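Intron-associated endonuclease 1 (PDB 1MK0) cuts DNA as a GIY-YIG homing endonuclease of phage T4, probably to spread its own intron. Local coordinates at residues Ile5-Thr11 with Val55-Leu61. The protein carries 1 engineered substitution. Sequence-based numbering, arbitrary orientation.
Sequences IYQIKNT and VFECSIL
Gln7 and Lys9 pair with Ser59 and Glu57 as the hydrogen-bonded pairs of two antiparallel strands whose axes run at 159°, with Tyr6-Ile60, Ile8-Cys58 and Asn10-Phe56 as the non-hydrogen-bonded pairs. The bond from Lys9 N to Glu57 O is nearly straight, 2.8 Å long. At the Thr11 end Val55 O is gripped twice, by Thr11 N and by Thr11 OG1, the latter at 2.7 Å; chi1 of 62° sets the hydroxyl between the backbone N and the carbonyl carbon, close enough to share this acceptor with its own amide. The methyl CG2 of Thr11 meets the carboxylate of Glu57, crossing that side chain at about a right angle. On the face of Ile8, Asn10 and Phe56, the Phe56 ring lies obliquely against Ile8 and Asn10: Ile8 CG2 reaches Phe56 CB at 3.7 Å, while Asn10 CB approaches ring atom CE2 and its amide plane is turned 64° from the ring. Val55 CG2 sits over one face of that ring, toward its rim, and also meets Asn10 OD1 at 3.7 Å. The Asn10 amide is held from both ends, OD1 by Leu12 N and ND2 by Tyr89 OH. On the other face, Gln7 extends alongside Ser59, with OE1 2.9 Å from OG, and its CD packs on Leu61 CD2 at 3.7 Å. Where the chain turns a corner at Leu61, its CD1 touches Ile5 CG2. Strand 4-10 is central in the three-stranded antiparallel sheet of this GIY-YIG domain, flanked by 16-21 and 56-63. Helix 24-37 packs on the sheet face that carries Tyr6, Ile8, Cys58 and Ile60; the Tyr6 hydroxyl is hydrogen-bonded to His31 NE2 and its ring meets Trp28 edge-to-face; helix 68-81 brings Trp78 against Ile5 and Leu61.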
ATOM      1  N   ILE A   5      -1.179   7.434   5.811  1.00  8.75           N
ATOM      2  CA  ILE A   5      -1.752   6.457   4.898  1.00  8.31           C
ATOM      3  C   ILE A   5      -1.324   6.802   3.481  1.00  7.22           C
ATOM      4  O   ILE A   5      -1.282   7.974   3.100  1.00  8.30           O
ATOM      5  CB  ILE A   5      -3.294   6.481   4.970  1.00  7.14           C
ATOM      6  CG1 ILE A   5      -3.754   6.405   6.431  1.00 10.49           C
ATOM      7  CG2 ILE A   5      -3.871   5.331   4.153  1.00  7.01           C
ATOM      8  CD1 ILE A   5      -3.272   5.175   7.172  1.00  9.20           C
ATOM      9  N   TYR A   6      -1.014   5.780   2.694  1.00  7.83           N
ATOM     10  CA  TYR A   6      -0.577   5.996   1.324  1.00  7.97           C
ATOM     11  C   TYR A   6      -1.232   5.011   0.369  1.00  8.34           C
ATOM     12  O   TYR A   6      -1.884   4.057   0.787  1.00  7.98           O
ATOM     13  CB  TYR A   6       0.942   5.829   1.243  1.00  8.86           C
ATOM     14  CG  TYR A   6       1.399   4.428   1.589  1.00  8.55           C
ATOM     15  CD1 TYR A   6       1.348   3.402   0.642  1.00  7.99           C
ATOM     16  CD2 TYR A   6       1.820   4.113   2.878  1.00  8.48           C
ATOM     17  CE1 TYR A   6       1.699   2.100   0.973  1.00  8.76           C
ATOM     18  CE2 TYR A   6       2.172   2.814   3.221  1.00  8.97           C
ATOM     19  CZ  TYR A   6       2.108   1.813   2.264  1.00  7.51           C
ATOM     20  OH  TYR A   6       2.434   0.530   2.607  1.00  9.59           O
ATOM     21  N   GLN A   7      -1.055   5.258  -0.923  1.00  8.52           N
ATOM     22  CA  GLN A   7      -1.569   4.358  -1.940  1.00  9.91           C
ATOM     23  C   GLN A   7      -0.444   4.092  -2.933  1.00  9.71           C
ATOM     24  O   GLN A   7       0.406   4.955  -3.172  1.00 10.00           O
ATOM     25  CB  GLN A   7      -2.771   4.964  -2.680  1.00 10.54           C
ATOM     26  CG  GLN A   7      -2.449   6.203  -3.512  1.00 10.24           C
ATOM     27  CD  GLN A   7      -3.624   6.682  -4.354  1.00 13.41           C
ATOM     28  OE1 GLN A   7      -3.552   7.729  -4.999  1.00 20.06           O
ATOM     29  NE2 GLN A   7      -4.706   5.917  -4.355  1.00  9.94           N
ATOM     30  N   ILE A   8      -0.418   2.876  -3.468  1.00 10.07           N
ATOM     31  CA  ILE A   8       0.552   2.487  -4.485  1.00  9.46           C
ATOM     32  C   ILE A   8      -0.366   2.144  -5.646  1.00  8.75           C
ATOM     33  O   ILE A   8      -1.126   1.180  -5.576  1.00 10.77           O
ATOM     34  CB  ILE A   8       1.371   1.245  -4.069  1.00  8.97           C
ATOM     35  CG1 ILE A   8       2.220   1.579  -2.838  1.00 10.54           C
ATOM     36  CG2 ILE A   8       2.267   0.799  -5.229  1.00 10.59           C
ATOM     37  CD1 ILE A   8       3.066   0.427  -2.330  1.00 14.50           C
ATOM     38  N   LYS A   9      -0.318   2.949  -6.702  1.00  9.31           N
ATOM     39  CA  LYS A   9      -1.203   2.751  -7.844  1.00 11.00           C
ATOM     40  C   LYS A   9      -0.532   2.255  -9.118  1.00 10.52           C
ATOM     41  O   LYS A   9       0.493   2.783  -9.550  1.00 11.66           O
ATOM     42  CB  LYS A   9      -1.950   4.060  -8.131  1.00 13.46           C
ATOM     43  CG  LYS A   9      -2.920   3.993  -9.303  1.00 16.86           C
ATOM     44  CD  LYS A   9      -3.810   5.235  -9.370  1.00 22.02           C
ATOM     45  CE  LYS A   9      -3.001   6.508  -9.559  1.00 24.36           C
ATOM     46  NZ  LYS A   9      -3.871   7.714  -9.697  1.00 27.70           N
ATOM     47  N   ASN A  10      -1.124   1.226  -9.713  1.00  9.93           N
ATOM     48  CA  ASN A  10      -0.615   0.662 -10.954  1.00 10.31           C
ATOM     49  C   ASN A  10      -1.029   1.643 -12.053  1.00 12.78           C
ATOM     50  O   ASN A  10      -2.219   1.888 -12.249  1.00 12.31           O
ATOM     51  CB  ASN A  10      -1.252  -0.706 -11.191  1.00 11.80           C
ATOM     52  CG  ASN A  10      -0.679  -1.417 -12.398  1.00 13.54           C
ATOM     53  OD1 ASN A  10      -0.478  -0.813 -13.450  1.00 16.47           O
ATOM     54  ND2 ASN A  10      -0.421  -2.710 -12.255  1.00 14.57           N
ATOM     55  N   THR A  11      -0.055   2.208 -12.758  1.00 13.57           N
ATOM     56  CA  THR A  11      -0.355   3.181 -13.808  1.00 14.91           C
ATOM     57  C   THR A  11      -0.971   2.575 -15.066  1.00 16.27           C
ATOM     58  O   THR A  11      -1.412   3.306 -15.958  1.00 17.91           O
ATOM     59  CB  THR A  11       0.906   3.981 -14.209  1.00 14.54           C
ATOM     60  OG1 THR A  11       1.896   3.093 -14.742  1.00 16.10           O
ATOM     61  CG2 THR A  11       1.479   4.702 -13.000  1.00 15.26           C
ATOM     62  N   VAL A  55       5.652  -0.466 -12.371  1.00 11.10           N
ATOM     63  CA  VAL A  55       4.868   0.451 -13.189  1.00 11.20           C
ATOM     64  C   VAL A  55       3.935   1.200 -12.240  1.00 11.54           C
ATOM     65  O   VAL A  55       2.881   1.687 -12.643  1.00 12.41           O
ATOM     66  CB  VAL A  55       4.013  -0.310 -14.235  1.00 11.59           C
ATOM     67  CG1 VAL A  55       4.919  -0.937 -15.281  1.00 11.37           C
ATOM     68  CG2 VAL A  55       3.175  -1.387 -13.552  1.00 12.43           C
ATOM     69  N   PHE A  56       4.341   1.295 -10.976  1.00 10.72           N
ATOM     70  CA  PHE A  56       3.523   1.948  -9.960  1.00 10.85           C
ATOM     71  C   PHE A  56       3.910   3.374  -9.599  1.00 10.98           C
ATOM     72  O   PHE A  56       5.041   3.809  -9.821  1.00 12.00           O
ATOM     73  CB  PHE A  56       3.521   1.108  -8.677  1.00 10.57           C
ATOM     74  CG  PHE A  56       3.085  -0.311  -8.884  1.00 10.56           C
ATOM     75  CD1 PHE A  56       3.985  -1.269  -9.340  1.00 10.43           C
ATOM     76  CD2 PHE A  56       1.764  -0.686  -8.663  1.00 11.38           C
ATOM     77  CE1 PHE A  56       3.574  -2.580  -9.577  1.00 10.98           C
ATOM     78  CE2 PHE A  56       1.346  -1.995  -8.897  1.00 11.59           C
ATOM     79  CZ  PHE A  56       2.253  -2.942  -9.356  1.00 10.90           C
ATOM     80  N   GLU A  57       2.937   4.082  -9.030  1.00 11.67           N
ATOM     81  CA  GLU A  57       3.097   5.453  -8.564  1.00 13.25           C
ATOM     82  C   GLU A  57       2.660   5.488  -7.105  1.00 12.75           C
ATOM     83  O   GLU A  57       1.550   5.068  -6.777  1.00 13.47           O
ATOM     84  CB  GLU A  57       2.212   6.413  -9.357  1.00 16.09           C
ATOM     85  CG  GLU A  57       2.819   6.943 -10.635  1.00 23.68           C
ATOM     86  CD  GLU A  57       1.967   8.034 -11.259  1.00 26.49           C
ATOM     87  OE1 GLU A  57       1.670   9.029 -10.561  1.00 30.29           O
ATOM     88  OE2 GLU A  57       1.594   7.900 -12.443  1.00 30.12           O
ATOM     89  N   CYS A  58       3.533   5.985  -6.238  1.00 13.22           N
ATOM     90  CA  CYS A  58       3.228   6.075  -4.816  1.00 12.86           C
ATOM     91  C   CYS A  58       2.833   7.500  -4.452  1.00 12.82           C
ATOM     92  O   CYS A  58       3.497   8.455  -4.852  1.00 14.45           O
ATOM     93  CB  CYS A  58       4.446   5.665  -3.984  1.00 12.23           C
ATOM     94  SG  CYS A  58       5.020   3.969  -4.243  1.00 15.12           S
ATOM     95  N   SER A  59       1.747   7.644  -3.700  1.00 12.29           N
ATOM     96  CA  SER A  59       1.301   8.964  -3.272  1.00 12.14           C
ATOM     97  C   SER A  59       0.727   8.894  -1.863  1.00 12.35           C
ATOM     98  O   SER A  59       0.286   7.840  -1.411  1.00 10.63           O
ATOM     99  CB  SER A  59       0.257   9.530  -4.242  1.00 13.83           C
ATOM    100  OG  SER A  59      -0.873   8.689  -4.352  1.00 16.80           O
ATOM    101  N   ILE A  60       0.752  10.023  -1.167  1.00 12.21           N
ATOM    102  CA  ILE A  60       0.235  10.094   0.191  1.00 11.48           C
ATOM    103  C   ILE A  60      -1.259  10.369   0.161  1.00 11.74           C
ATOM    104  O   ILE A  60      -1.722  11.233  -0.584  1.00 11.81           O
ATOM    105  CB  ILE A  60       0.919  11.232   0.982  1.00 12.36           C
ATOM    106  CG1 ILE A  60       2.412  10.938   1.125  1.00 15.13           C
ATOM    107  CG2 ILE A  60       0.259  11.396   2.343  1.00 12.33           C
ATOM    108  CD1 ILE A  60       3.210  12.086   1.708  1.00 14.71           C
ATOM    109  N   LEU A  61      -2.016   9.623   0.957  1.00 10.26           N
ATOM    110  CA  LEU A  61      -3.453   9.838   1.035  1.00 11.13           C
ATOM    111  C   LEU A  61      -3.720  10.769   2.211  1.00 11.56           C
ATOM    112  O   LEU A  61      -4.489  11.721   2.098  1.00 11.74           O
ATOM    113  CB  LEU A  61      -4.194   8.512   1.243  1.00  9.53           C
ATOM    114  CG  LEU A  61      -4.170   7.505   0.088  1.00 10.34           C
ATOM    115  CD1 LEU A  61      -4.929   6.258   0.497  1.00  9.63           C
ATOM    116  CD2 LEU A  61      -4.790   8.116  -1.156  1.00 11.18           C
TER